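Local coordinates for protein NanS-p (Escherichia phage vB_EcoP_24B, PDB 6YP6) that probably binds carbohydrate as a beta-rich part of a conserved carbohydrate esterase carried by a Shiga toxin-encoding bacteriophage, at residues A59-L67 with Y93-Q101; G71-A82 with F148-F159. All blocks are in the same frame, centred on the assembly; numbering follows the deposited sequence. Where two conformers were deposited one is given.

Contact 1. Residues A59-L67 with Y93-Q101; sequences AAGNGAALL and YWPVSSLPQ
The carbonyl oxygen of Gly61 receives the indole N-H of Trp94, with NE1 2.9 Å from O and an angle of 161° at the hydrogen. The oxygen lies at the edge of the indole, in the ring plane, so this single bond satisfies the ring nitrogen and helps to fix its rotation. Carbon atoms of 59-67 also pack on the indole: Ala60 CB lies 3.7 Å from CE2, Gly63 CA reaches CZ2 at 3.7 Å, and Leu66 brings its CD2 branch to CZ3 at the far end of the ring. Leu114 and Leu194 of neighbouring strands add to its surroundings. Trp94 reaches this far because its CG stands anti to the backbone N (chi1 -174°).

Beyond the indole, the backbone between Gly61 and Ala64 runs past Val96, whose CG1 rests 3.3 Å from Asn62 O. The same oxygen takes a hydrogen from a water that also donates to Ser98 O. A second water accepts from Asn62 ND2, donates to Ser97 OG and is bonded to Ser98 OG; Ser97 OG is further held by Asp192. The amide oxygen of Asn62 turns back to its own chain, OD1 accepting from Ala64 N at 3.1 Å. Further along, Leu67 CD1 packs 3.6 Å from Pro100 CD and also meets Leu99 CD2, the leucine crossing the proline at about a right angle.

Asn62 thus forms an Asx turn leading through Gly63, the N-cap residue, into the short helix 64-69, which packs against Trp94 of strand 88-95 and the loop that follows it, in what is consistent with a beta-sandwich fold.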
loop_
_atom_site.group_PDB
_atom_site.type_symbol
_atom_site.label_atom_id
_atom_site.label_comp_id
_atom_site.label_asym_id
_atom_site.label_seq_id
_atom_site.Cartn_x
_atom_site.Cartn_y
_atom_site.Cartn_z
ATOM N N ALA A 59 5.053 10.249 -7.579
ATOM C CA ALA A 59 4.411 10.537 -8.866
ATOM C C ALA A 59 4.440 9.286 -9.739
ATOM O O ALA A 59 5.442 8.982 -10.390
ATOM C CB ALA A 59 5.138 11.697 -9.532
ATOM N N ALA A 60 3.323 8.551 -9.733
ATOM C CA ALA A 60 3.223 7.219 -10.314
ATOM C C ALA A 60 2.599 7.196 -11.705
ATOM O O ALA A 60 2.600 6.131 -12.340
ATOM C CB ALA A 60 2.381 6.329 -9.384
ATOM N N GLY A 61 2.050 8.315 -12.172
ATOM C CA GLY A 61 1.289 8.305 -13.398
ATOM C C GLY A 61 -0.039 7.580 -13.251
ATOM O O GLY A 61 -0.487 7.252 -12.152
ATOM N N ASN A 62 -0.664 7.328 -14.399
ATOM C CA ASN A 62 -1.988 6.723 -14.425
ATOM C C ASN A 62 -1.964 5.204 -14.521
ATOM O O ASN A 62 -3.033 4.584 -14.524
ATOM C CB ASN A 62 -2.860 7.351 -15.526
ATOM C CG ASN A 62 -2.342 7.094 -16.913
ATOM O OD1 ASN A 62 -1.657 6.105 -17.171
ATOM N ND2 ASN A 62 -2.678 7.994 -17.831
ATOM N N GLY A 63 -0.790 4.575 -14.569
ATOM C CA GLY A 63 -0.727 3.126 -14.520
ATOM C C GLY A 63 -1.199 2.383 -15.751
ATOM O O GLY A 63 -1.407 1.171 -15.686
ATOM N N ALA A 64 -1.331 3.057 -16.893
ATOM C CA ALA A 64 -1.842 2.377 -18.082
ATOM C C ALA A 64 -0.991 1.167 -18.461
ATOM O O ALA A 64 -1.527 0.123 -18.842
ATOM C CB ALA A 64 -1.942 3.353 -19.247
ATOM N N ALA A 65 0.332 1.286 -18.381
ATOM C CA ALA A 65 1.188 0.171 -18.775
ATOM C C ALA A 65 1.067 -0.995 -17.803
ATOM O O ALA A 65 1.153 -2.158 -18.211
ATOM C CB ALA A 65 2.646 0.611 -18.896
ATOM N N LEU A 66 0.906 -0.706 -16.505
ATOM C CA LEU A 66 0.646 -1.768 -15.535
ATOM C C LEU A 66 -0.602 -2.554 -15.922
ATOM O O LEU A 66 -0.602 -3.793 -15.905
ATOM C CB LEU A 66 0.514 -1.159 -14.134
ATOM C CG LEU A 66 0.114 -2.140 -13.028
ATOM C CD1 LEU A 66 1.136 -3.232 -12.814
ATOM C CD2 LEU A 66 -0.118 -1.373 -11.729
ATOM N N LEU A 67 -1.669 -1.850 -16.301
ATOM C CA LEU A 67 -2.894 -2.535 -16.696
ATOM C C LEU A 67 -2.693 -3.353 -17.973
ATOM O O LEU A 67 -3.217 -4.465 -18.083
ATOM C CB LEU A 67 -4.017 -1.524 -16.908
ATOM C CG LEU A 67 -4.571 -0.901 -15.628
ATOM C CD1 LEU A 67 -5.506 0.255 -15.955
ATOM C CD2 LEU A 67 -5.317 -1.932 -14.808
ATOM N N TYR A 93 -3.115 4.194 -1.525
ATOM C CA TYR A 93 -4.109 4.739 -2.433
ATOM C C TYR A 93 -3.417 5.183 -3.712
ATOM O O TYR A 93 -2.429 5.926 -3.669
ATOM C CB TYR A 93 -4.819 5.959 -1.845
ATOM C CG TYR A 93 -5.434 5.754 -0.520
ATOM C CD1 TYR A 93 -6.485 4.886 -0.357
ATOM C CD2 TYR A 93 -4.964 6.460 0.591
ATOM C CE1 TYR A 93 -7.054 4.701 0.907
ATOM C CE2 TYR A 93 -5.522 6.295 1.832
ATOM C CZ TYR A 93 -6.559 5.410 1.980
ATOM O OH TYR A 93 -7.126 5.263 3.235
ATOM N N TRP A 94 -3.964 4.783 -4.852
ATOM C CA TRP A 94 -3.434 5.193 -6.154
ATOM C C TRP A 94 -4.608 5.605 -7.038
ATOM O O TRP A 94 -5.056 4.832 -7.903
ATOM C CB TRP A 94 -2.600 4.089 -6.792
ATOM C CG TRP A 94 -1.891 4.460 -8.057
ATOM C CD1 TRP A 94 -1.871 5.669 -8.712
ATOM C CD2 TRP A 94 -1.108 3.567 -8.842
ATOM N NE1 TRP A 94 -1.126 5.567 -9.854
ATOM C CE2 TRP A 94 -0.643 4.287 -9.957
ATOM C CE3 TRP A 94 -0.757 2.219 -8.708
ATOM C CZ2 TRP A 94 0.154 3.703 -10.933
ATOM C CZ3 TRP A 94 0.033 1.647 -9.669
ATOM C CH2 TRP A 94 0.484 2.383 -10.770
ATOM N N PRO A 95 -5.134 6.809 -6.836
ATOM C CA PRO A 95 -6.162 7.333 -7.738
ATOM C C PRO A 95 -5.518 7.630 -9.081
ATOM O O PRO A 95 -4.365 8.056 -9.140
ATOM C CB PRO A 95 -6.637 8.618 -7.042
ATOM C CG PRO A 95 -5.633 8.924 -5.977
ATOM C CD PRO A 95 -4.706 7.793 -5.818
ATOM N N VAL A 96 -6.263 7.412 -10.165
ATOM C CA VAL A 96 -5.758 7.679 -11.504
ATOM C C VAL A 96 -6.696 8.641 -12.221
ATOM O O VAL A 96 -7.915 8.630 -12.021
ATOM C CB VAL A 96 -5.501 6.387 -12.310
ATOM C CG1 VAL A 96 -4.392 5.588 -11.639
ATOM C CG2 VAL A 96 -6.749 5.540 -12.458
ATOM N N SER A 97 -6.107 9.491 -13.072
ATOM C CA SER A 97 -6.864 10.544 -13.739
ATOM C C SER A 97 -7.623 10.043 -14.960
ATOM O O SER A 97 -8.502 10.752 -15.449
ATOM C CB SER A 97 -5.928 11.675 -14.162
ATOM O OG SER A 97 -4.924 11.176 -15.017
ATOM N N SER A 98 -7.294 8.851 -15.451
ATOM C CA SER A 98 -8.036 8.210 -16.521
ATOM C C SER A 98 -7.740 6.723 -16.456
ATOM O O SER A 98 -6.762 6.291 -15.840
ATOM C CB SER A 98 -7.648 8.771 -17.896
ATOM O OG SER A 98 -6.341 8.361 -18.264
ATOM N N LEU A 99 -8.607 5.952 -17.077
ATOM C CA LEU A 99 -8.364 4.558 -17.394
ATOM C C LEU A 99 -8.218 4.425 -18.905
ATOM O O LEU A 99 -8.658 5.300 -19.658
ATOM C CB LEU A 99 -9.522 3.682 -16.907
ATOM C CG LEU A 99 -9.639 3.589 -15.384
ATOM C CD1 LEU A 99 -10.944 2.929 -14.988
ATOM C CD2 LEU A 99 -8.463 2.823 -14.799
ATOM N N PRO A 100 -7.588 3.356 -19.384
ATOM C CA PRO A 100 -7.410 3.193 -20.833
ATOM C C PRO A 100 -8.749 3.142 -21.558
ATOM O O PRO A 100 -9.789 2.818 -20.984
ATOM C CB PRO A 100 -6.663 1.861 -20.950
ATOM C CG PRO A 100 -5.980 1.680 -19.614
ATOM C CD PRO A 100 -6.912 2.297 -18.612
ATOM N N GLN A 101 -8.716 3.464 -22.847
ATOM C CA GLN A 101 -9.935 3.413 -23.646
ATOM C C GLN A 101 -10.587 2.040 -23.516
ATOM O O GLN A 101 -9.926 1.008 -23.643
ATOM C CB GLN A 101 -9.634 3.703 -25.120
ATOM C CG GLN A 101 -10.781 3.361 -26.094
ATOM C CD GLN A 101 -12.092 4.048 -25.744
ATOM O OE1 GLN A 101 -12.102 5.100 -25.103
ATOM N NE2 GLN A 101 -13.207 3.453 -26.166
HETATM O O HOH W 1 -4.982 4.322 -16.483
HETATM O O HOH W 2 -4.591 10.174 -17.471
#

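Contact 2. Residues G71-A82 with F148-F159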
loop_
_atom_site.group_PDB
_atom_site.type_symbol
_atom_site.label_atom_id
_atom_site.label_comp_id
_atom_site.label_asym_id
_atom_site.label_seq_id
_atom_site.Cartn_x
_atom_site.Cartn_y
_atom_site.Cartn_z
ATOM N N GLY A 71 1.898 -6.625 -13.811
ATOM C CA GLY A 71 2.967 -6.230 -12.905
ATOM C C GLY A 71 2.481 -6.379 -11.475
ATOM O O GLY A 71 1.561 -7.140 -11.206
ATOM N N GLN A 72 3.114 -5.633 -10.571
ATOM C CA GLN A 72 2.763 -5.745 -9.165
ATOM C C GLN A 72 2.980 -4.424 -8.440
ATOM O O GLN A 72 3.847 -3.627 -8.803
ATOM C CB GLN A 72 3.597 -6.820 -8.450
ATOM C CG GLN A 72 3.459 -8.223 -8.993
ATOM C CD GLN A 72 3.960 -9.249 -8.007
ATOM O OE1 GLN A 72 4.847 -8.975 -7.196
ATOM N NE2 GLN A 72 3.364 -10.423 -8.039
ATOM N N ILE A 73 2.172 -4.214 -7.401
ATOM C CA ILE A 73 2.404 -3.225 -6.354
ATOM C C ILE A 73 2.841 -4.032 -5.136
ATOM O O ILE A 73 2.151 -4.985 -4.765
ATOM C CB ILE A 73 1.108 -2.464 -6.029
ATOM C CG1 ILE A 73 0.495 -1.813 -7.275
ATOM C CG2 ILE A 73 1.346 -1.451 -4.905
ATOM C CD1 ILE A 73 -0.896 -1.245 -7.050
ATOM N N ARG A 74 3.974 -3.684 -4.522
ATOM C CA ARG A 74 4.506 -4.519 -3.446
ATOM C C ARG A 74 5.087 -3.690 -2.310
ATOM O O ARG A 74 5.553 -2.560 -2.495
ATOM C CB ARG A 74 5.553 -5.529 -3.936
ATOM C CG ARG A 74 6.726 -4.935 -4.642
ATOM C CD ARG A 74 7.763 -6.011 -4.899
ATOM N NE ARG A 74 8.909 -5.550 -5.677
ATOM C CZ ARG A 74 10.010 -5.005 -5.161
ATOM N NH1 ARG A 74 10.120 -4.801 -3.860
ATOM N NH2 ARG A 74 10.998 -4.647 -5.964
ATOM N N CYS A 75 5.080 -4.290 -1.122
ATOM C CA CYS A 75 5.691 -3.698 0.054
ATOM C C CYS A 75 6.131 -4.801 1.005
ATOM O O CYS A 75 5.393 -5.757 1.231
ATOM C CB CYS A 75 4.680 -2.790 0.762
ATOM S SG CYS A 75 5.232 -2.010 2.306
ATOM N N ARG A 76 7.308 -4.627 1.594
ATOM C CA ARG A 76 7.779 -5.462 2.694
ATOM C C ARG A 76 7.860 -4.577 3.934
ATOM O O ARG A 76 8.470 -3.498 3.894
ATOM C CB ARG A 76 9.126 -6.103 2.350
ATOM C CG ARG A 76 9.666 -6.991 3.469
ATOM C CD ARG A 76 10.758 -7.936 2.991
ATOM N NE ARG A 76 11.154 -8.892 4.031
ATOM C CZ ARG A 76 12.185 -8.747 4.869
ATOM N NH1 ARG A 76 12.981 -7.684 4.818
ATOM N NH2 ARG A 76 12.431 -9.690 5.765
ATOM N N PHE A 77 7.237 -5.030 5.026
ATOM C CA PHE A 77 7.017 -4.187 6.195
ATOM C C PHE A 77 6.971 -5.048 7.447
ATOM O O PHE A 77 6.747 -6.257 7.391
ATOM C CB PHE A 77 5.700 -3.379 6.056
ATOM C CG PHE A 77 4.477 -4.241 6.133
ATOM C CD1 PHE A 77 4.022 -4.929 5.014
ATOM C CD2 PHE A 77 3.812 -4.418 7.334
ATOM C CE1 PHE A 77 2.921 -5.772 5.107
ATOM C CE2 PHE A 77 2.715 -5.256 7.422
ATOM C CZ PHE A 77 2.265 -5.929 6.306
ATOM N N LYS A 78 7.141 -4.388 8.586
ATOM C CA LYS A 78 7.113 -5.022 9.894
ATOM C C LYS A 78 6.350 -4.091 10.816
ATOM O O LYS A 78 6.657 -2.901 10.892
ATOM C CB LYS A 78 8.542 -5.261 10.407
ATOM C CG LYS A 78 8.656 -5.535 11.895
ATOM C CD LYS A 78 10.055 -6.129 12.232
ATOM C CE LYS A 78 10.732 -5.471 13.402
ATOM N NZ LYS A 78 11.855 -6.336 13.801
ATOM N N VAL A 79 5.373 -4.618 11.532
ATOM C CA VAL A 79 4.567 -3.818 12.447
ATOM C C VAL A 79 5.143 -3.934 13.847
ATOM O O VAL A 79 5.477 -5.039 14.286
ATOM C CB VAL A 79 3.089 -4.249 12.451
ATOM C CG1 VAL A 79 2.269 -3.239 13.229
ATOM C CG2 VAL A 79 2.566 -4.416 11.043
ATOM N N SER A 80 5.203 -2.817 14.571
ATOM C CA SER A 80 5.725 -2.770 15.929
ATOM C C SER A 80 4.604 -2.413 16.899
ATOM O O SER A 80 3.709 -1.631 16.568
ATOM C CB SER A 80 6.834 -1.714 16.011
ATOM O OG SER A 80 7.535 -1.770 17.238
ATOM N N GLY A 81 4.631 -3.009 18.084
ATOM C CA GLY A 81 3.708 -2.644 19.135
ATOM C C GLY A 81 2.767 -3.782 19.508
ATOM O O GLY A 81 2.701 -4.829 18.860
ATOM N N ALA A 82 2.025 -3.542 20.590
ATOM C CA ALA A 82 1.076 -4.515 21.118
ATOM C C ALA A 82 -0.177 -4.593 20.241
ATOM O O ALA A 82 -0.627 -3.597 19.672
ATOM C CB ALA A 82 0.649 -4.110 22.527
ATOM N N PHE A 148 -1.675 -11.558 14.684
ATOM C CA PHE A 148 -0.809 -10.393 14.682
ATOM C C PHE A 148 0.527 -10.697 15.344
ATOM O O PHE A 148 0.594 -11.375 16.372
ATOM C CB PHE A 148 -1.483 -9.251 15.435
ATOM C CG PHE A 148 -0.626 -8.035 15.570
ATOM C CD1 PHE A 148 -0.436 -7.189 14.497
ATOM C CD2 PHE A 148 0.014 -7.752 16.761
ATOM C CE1 PHE A 148 0.353 -6.068 14.615
ATOM C CE2 PHE A 148 0.801 -6.629 16.886
ATOM C CZ PHE A 148 0.975 -5.777 15.811
ATOM N N ASP A 149 1.595 -10.158 14.765
ATOM C CA ASP A 149 2.932 -10.310 15.307
ATOM C C ASP A 149 3.755 -9.090 14.912
ATOM O O ASP A 149 3.268 -8.156 14.260
ATOM C CB ASP A 149 3.565 -11.638 14.871
ATOM C CG ASP A 149 3.844 -11.730 13.387
ATOM O OD1 ASP A 149 4.088 -10.696 12.735
ATOM O OD2 ASP A 149 3.842 -12.883 12.889
ATOM N N ASN A 150 5.009 -9.092 15.349
ATOM C CA ASN A 150 5.968 -8.046 15.023
ATOM C C ASN A 150 7.069 -8.572 14.091
ATOM O O ASN A 150 8.212 -8.101 14.129
ATOM C CB ASN A 150 6.515 -7.411 16.302
ATOM C CG ASN A 150 5.445 -6.553 17.091
ATOM O OD1 ASN A 150 4.290 -6.403 16.699
ATOM N ND2 ASN A 150 5.858 -6.007 18.221
ATOM N N GLU A 151 6.732 -9.525 13.229
ATOM C CA GLU A 151 7.657 -10.073 12.252
ATOM C C GLU A 151 7.543 -9.315 10.931
ATOM O O GLU A 151 6.585 -8.583 10.682
ATOM C CB GLU A 151 7.347 -11.553 11.998
ATOM C CG GLU A 151 7.454 -12.429 13.216
ATOM C CD GLU A 151 8.844 -12.422 13.789
ATOM O OE1 GLU A 151 9.793 -12.718 13.040
ATOM O OE2 GLU A 151 8.988 -12.082 14.980
ATOM N N TRP A 152 8.521 -9.532 10.062
ATOM C CA TRP A 152 8.429 -9.028 8.703
ATOM C C TRP A 152 7.369 -9.784 7.911
ATOM O O TRP A 152 7.202 -11.003 8.052
ATOM C CB TRP A 152 9.786 -9.153 7.999
ATOM C CG TRP A 152 10.785 -8.158 8.463
ATOM C CD1 TRP A 152 11.781 -8.341 9.372
ATOM C CD2 TRP A 152 10.868 -6.796 8.043
ATOM N NE1 TRP A 152 12.485 -7.166 9.542
ATOM C CE2 TRP A 152 11.935 -6.203 8.739
ATOM C CE3 TRP A 152 10.132 -6.013 7.152
ATOM C CZ2 TRP A 152 12.283 -4.866 8.566
ATOM C CZ3 TRP A 152 10.481 -4.696 6.994
ATOM C CH2 TRP A 152 11.549 -4.132 7.691
ATOM N N HIS A 153 6.692 -9.043 7.032
ATOM C CA HIS A 153 5.695 -9.574 6.116
ATOM C C HIS A 153 5.881 -8.940 4.748
ATOM O O HIS A 153 6.453 -7.852 4.624
ATOM C CB HIS A 153 4.275 -9.304 6.624
ATOM C CG HIS A 153 4.002 -9.992 7.914
ATOM N ND1 HIS A 153 3.680 -11.326 7.987
ATOM C CD2 HIS A 153 4.104 -9.559 9.190
ATOM C CE1 HIS A 153 3.574 -11.678 9.257
ATOM N NE2 HIS A 153 3.806 -10.617 10.005
ATOM N N THR A 154 5.360 -9.617 3.734
ATOM C CA THR A 154 5.308 -9.066 2.395
ATOM C C THR A 154 3.872 -9.039 1.904
ATOM O O THR A 154 3.057 -9.914 2.227
ATOM C CB THR A 154 6.190 -9.851 1.408
ATOM O OG1 THR A 154 5.724 -11.201 1.302
ATOM C CG2 THR A 154 7.632 -9.842 1.859
ATOM N N LEU A 155 3.571 -8.019 1.105
ATOM C CA LEU A 155 2.254 -7.868 0.516
ATOM C C LEU A 155 2.448 -7.421 -0.920
ATOM O O LEU A 155 3.216 -6.492 -1.172
ATOM C CB LEU A 155 1.446 -6.821 1.292
ATOM C CG LEU A 155 0.052 -6.507 0.754
ATOM C CD1 LEU A 155 -0.830 -7.734 0.762
ATOM C CD2 LEU A 155 -0.590 -5.388 1.583
ATOM N N ALA A 156 1.765 -8.050 -1.857
ATOM C CA ALA A 156 1.793 -7.612 -3.240
ATOM C C ALA A 156 0.393 -7.720 -3.812
ATOM O O ALA A 156 -0.444 -8.490 -3.324
ATOM C CB ALA A 156 2.791 -8.404 -4.080
ATOM N N PHE A 157 0.163 -6.939 -4.865
ATOM C CA PHE A 157 -1.072 -6.959 -5.642
ATOM C C PHE A 157 -0.643 -7.159 -7.083
ATOM O O PHE A 157 -0.001 -6.283 -7.664
ATOM C CB PHE A 157 -1.839 -5.658 -5.443
ATOM C CG PHE A 157 -2.231 -5.452 -4.019
ATOM C CD1 PHE A 157 -3.384 -6.035 -3.522
ATOM C CD2 PHE A 157 -1.418 -4.752 -3.154
ATOM C CE1 PHE A 157 -3.739 -5.890 -2.194
ATOM C CE2 PHE A 157 -1.776 -4.591 -1.828
ATOM C CZ PHE A 157 -2.939 -5.172 -1.348
ATOM N N ARG A 158 -0.948 -8.329 -7.632
ATOM C CA ARG A 158 -0.486 -8.737 -8.950
ATOM C C ARG A 158 -1.566 -8.478 -9.993
ATOM O O ARG A 158 -2.701 -8.955 -9.860
ATOM C CB ARG A 158 -0.082 -10.215 -8.965
ATOM C CG ARG A 158 0.601 -10.638 -10.257
ATOM C CD ARG A 158 1.151 -12.072 -10.214
ATOM N NE ARG A 158 0.063 -13.037 -10.088
ATOM C CZ ARG A 158 -0.149 -13.845 -9.051
ATOM N NH1 ARG A 158 0.686 -13.886 -8.013
ATOM N NH2 ARG A 158 -1.219 -14.623 -9.061
ATOM N N PHE A 159 -1.195 -7.732 -11.034
ATOM C CA PHE A 159 -2.023 -7.422 -12.191
ATOM C C PHE A 159 -1.626 -8.356 -13.332
ATOM O O PHE A 159 -0.442 -8.589 -13.573
ATOM C CB PHE A 159 -1.809 -5.960 -12.610
ATOM C CG PHE A 159 -2.393 -4.943 -11.646
ATOM C CD1 PHE A 159 -1.818 -4.720 -10.396
ATOM C CD2 PHE A 159 -3.514 -4.218 -11.988
ATOM C CE1 PHE A 159 -2.359 -3.811 -9.515
ATOM C CE2 PHE A 159 -4.051 -3.285 -11.113
ATOM C CZ PHE A 159 -3.475 -3.088 -9.880
HETATM O O HOH W 3 3.453 -12.943 -7.625
HETATM O O HOH W 4 10.653 -8.735 14.176
HETATM O O HOH W 5 4.370 -7.351 11.726
#
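Arg76 and Trp152 meet on neighbouring antiparallel strands, and the arginine can be followed outward from the backbone. Its CB lies near His153 O and Thr154 CG2. CG, anti to the backbone N (chi1 -180°), comes within 3.5 Å of His153 O and also touches Trp152 CE3, while CD passes Thr154 CG2 at 3.8 Å. The extended chain then lays the guanidinium flat on the indole of Trp152, planes 13° apart and centres 4.2 Å apart, in an off-centre cation-pi stack. Arg76 NH2 is 3.5 Å from Trp152 CG. NH1, over CD2 and CE3, continues to a salt bridge with Asp210 and a hydrogen bond to Glu36 O.

The opposite face of the indole is covered by Lys78, whose CB stands 3.7 Å from the centroid of the six-membered ring in a CH-pi contact. Asp34 binds both Lys78 NZ (salt bridge) and Trp152 NE1 (hydrogen bond), linking the two stacked side chains at their polar ends.

Paired backbone bonds zip the strands, such as His153 N to Phe77 O at 2.8 Å. The face carrying Ile73, Phe77, Leu155 and Phe157 is mainly apolar, and there Ile73 CD1 meets Phe159 CE1 at 3.8 Å. His153 is its polar exception: NE2 donates to Asp149 OD1 at 2.7 Å, the acid lying in the imidazole plane and met on its syn side, and ND1 is bonded to Asp172.

On the other face Arg74, Arg76, Lys78 and Arg158 each have an acidic partner (Glu215, Asp210, Asp34 and Asp175). The electron-rich indole thus lies between two basic side chains, whose charge is probably offset by Asp34 and Asp210.

Overall arrangement
Contacts 1 and 2 have centres about 23 Å apart and lie on opposite sides of the centre of the chain, yet they meet at their near ends. Helix 64-69 leads straight into strand 71-79, and Leu66 CD1 packs 3.5 Å from Gly71 CA. Across the interior, Trp94 CE3 lies 3.8 Å from Ile73 CD1, while Leu66 CD2 approaches Phe159 CE1 at 4.0 Å. Strand 88-95 belongs to one antiparallel sheet and strands 71-79 and 152-159 to the other, so Trp94 of contact 1 and Ile73 of contact 2 join the two sheets of the apparent sandwich.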